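Local coordinates for Lin0861 protein (Listeria innocua, PDB 3O60), which is of unknown function but probably acts as a DNA-binding transcriptional regulator of the TetR type, at residues 98-102 / 169-173. Numbering follows the deposited sequence.
Sequences LRTIQ and NDQLV. With SO4 (sulfate ion), chain C.
Two helices that cross at a steep angle can meet through a few side chains, as residues 98-102 and 169-173 do. Both segments are helical, with Gln-102 N bonded to Leu-98 O (3.1 Å) and Val-173 N to Asn-169 O (3.0 Å); their axes approach to 11.2 Å, N-to-C directions 125° apart, and Leu-98 and Asn-169 are in register, CA to CA 6.8 Å. Leu-98 (chi1 m, chi2 -154°) points toward the other helix and puts CD1 3.5 Å from CB of Leu-172, itself in the mt rotamer, and 4.4 Å from CG2 of Val-173 (chi1 t). Helices 90-103 and 169-182 belong to the all-helical part that follows the putative helix-turn-helix of what is probably a TetR-like regulator; Leu-98 also touches Leu-156 of helix 144-162. Asn-169 leaves its backbone sideways, but chi1 of -89° swings the amide across, so that OD1 lies 3.3 Å from CB of Leu-98. Gln-102, with chi1 off-well at -134° and chi2 p, brings OE1 to 3.7 Å from ND2 of Asn-169 and 3.9 Å from CD1 of Leu-172. At the exposed border, a sulfate ion, probably from the crystallisation liquor, accepts a weak hydrogen bond at O1 from NE of Arg-99 (3.4 Å); OD1 of Asn-169 lies 2.9 Å from that O1.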
loop_
_atom_site.group_PDB
_atom_site.type_symbol
_atom_site.label_atom_id
_atom_site.label_comp_id
_atom_site.label_asym_id
_atom_site.label_seq_id
_atom_site.Cartn_x
_atom_site.Cartn_y
_atom_site.Cartn_z
ATOM N N LEU A 98 6.246 6.472 -8.967
ATOM C CA LEU A 98 6.039 7.806 -8.501
ATOM C C LEU A 98 5.255 7.813 -7.247
ATOM O O LEU A 98 5.654 8.398 -6.275
ATOM C CB LEU A 98 5.253 8.574 -9.510
ATOM C CG LEU A 98 5.957 8.970 -10.785
ATOM C CD1 LEU A 98 5.299 10.182 -11.335
ATOM C CD2 LEU A 98 7.397 9.215 -10.552
ATOM N N ARG A 99 4.099 7.185 -7.290
ATOM C CA ARG A 99 3.204 7.087 -6.148
ATOM C C ARG A 99 3.901 6.691 -4.896
ATOM O O ARG A 99 3.499 7.026 -3.821
ATOM C CB ARG A 99 2.172 6.017 -6.413
ATOM C CG ARG A 99 0.993 6.470 -7.190
ATOM C CD ARG A 99 -0.014 5.400 -7.242
ATOM N NE ARG A 99 -0.251 4.958 -8.590
ATOM C CZ ARG A 99 -0.205 3.699 -8.953
ATOM N NH1 ARG A 99 0.065 2.781 -8.071
ATOM N NH2 ARG A 99 -0.414 3.358 -10.192
ATOM N N THR A 100 4.950 5.933 -5.053
ATOM C CA THR A 100 5.656 5.402 -3.942
ATOM C C THR A 100 6.584 6.435 -3.405
ATOM O O THR A 100 6.816 6.493 -2.252
ATOM C CB THR A 100 6.431 4.212 -4.395
ATOM O OG1 THR A 100 5.511 3.248 -4.882
ATOM C CG2 THR A 100 7.156 3.614 -3.266
ATOM N N ILE A 101 7.126 7.277 -4.239
ATOM C CA ILE A 101 7.995 8.285 -3.712
ATOM C C ILE A 101 7.149 9.250 -2.924
ATOM O O ILE A 101 7.542 9.783 -1.925
ATOM C CB ILE A 101 8.742 8.990 -4.821
ATOM C CG1 ILE A 101 9.602 7.995 -5.552
ATOM C CG2 ILE A 101 9.644 9.997 -4.257
ATOM C CD1 ILE A 101 10.207 8.517 -6.738
ATOM N N GLN A 102 5.952 9.465 -3.394
ATOM C CA GLN A 102 5.009 10.376 -2.754
ATOM C C GLN A 102 4.454 9.845 -1.428
ATOM O O GLN A 102 4.268 10.593 -0.474
ATOM C CB GLN A 102 3.882 10.744 -3.716
ATOM C CG GLN A 102 3.568 12.231 -3.748
ATOM C CD GLN A 102 4.463 13.010 -4.686
ATOM O OE1 GLN A 102 4.513 12.738 -5.874
ATOM N NE2 GLN A 102 5.160 13.995 -4.154
ATOM N N ASN A 169 1.278 13.708 -10.165
ATOM C CA ASN A 169 1.935 12.646 -10.901
ATOM C C ASN A 169 1.929 12.922 -12.393
ATOM O O ASN A 169 2.900 12.658 -13.087
ATOM C CB ASN A 169 1.273 11.306 -10.607
ATOM C CG ASN A 169 1.884 10.609 -9.419
ATOM O OD1 ASN A 169 2.006 9.390 -9.396
ATOM N ND2 ASN A 169 2.276 11.382 -8.423
ATOM N N ASP A 170 0.825 13.465 -12.880
ATOM C CA ASP A 170 0.680 13.745 -14.295
ATOM C C ASP A 170 1.724 14.757 -14.721
ATOM O O ASP A 170 2.273 14.671 -15.811
ATOM C CB ASP A 170 -0.726 14.256 -14.598
ATOM C CG ASP A 170 -1.734 13.140 -14.702
ATOM O OD1 ASP A 170 -1.358 11.982 -14.452
ATOM O OD2 ASP A 170 -2.901 13.416 -15.032
ATOM N N GLN A 171 2.003 15.709 -13.842
ATOM C CA GLN A 171 3.047 16.686 -14.085
ATOM C C GLN A 171 4.411 16.013 -14.173
ATOM O O GLN A 171 5.217 16.335 -15.037
ATOM C CB GLN A 171 3.056 17.724 -12.967
ATOM C CG GLN A 171 1.797 18.547 -12.891
ATOM C CD GLN A 171 1.907 19.692 -11.916
ATOM O OE1 GLN A 171 2.568 19.585 -10.891
ATOM N NE2 GLN A 171 1.254 20.798 -12.230
ATOM N N LEU A 172 4.664 15.091 -13.256
ATOM C CA LEU A 172 5.946 14.409 -13.191
ATOM C C LEU A 172 6.206 13.602 -14.446
ATOM O O LEU A 172 7.324 13.554 -14.934
ATOM C CB LEU A 172 6.017 13.519 -11.958
ATOM C CG LEU A 172 5.906 14.268 -10.633
ATOM C CD1 LEU A 172 5.775 13.304 -9.480
ATOM C CD2 LEU A 172 7.100 15.167 -10.442
ATOM N N VAL A 173 5.177 12.935 -14.945
ATOM C CA VAL A 173 5.322 12.137 -16.144
ATOM C C VAL A 173 5.688 13.032 -17.309
ATOM O O VAL A 173 6.512 12.672 -18.139
ATOM C CB VAL A 173 4.031 11.386 -16.490
ATOM C CG1 VAL A 173 4.269 10.447 -17.653
ATOM C CG2 VAL A 173 3.521 10.627 -15.288
HETATM S S SO4 C . -1.592 8.440 -10.526
HETATM O O1 SO4 C . -0.263 7.879 -10.287
HETATM O O2 SO4 C . -2.322 7.429 -11.293
HETATM O O3 SO4 C . -2.230 8.788 -9.249
HETATM O O4 SO4 C . -1.511 9.667 -11.321
#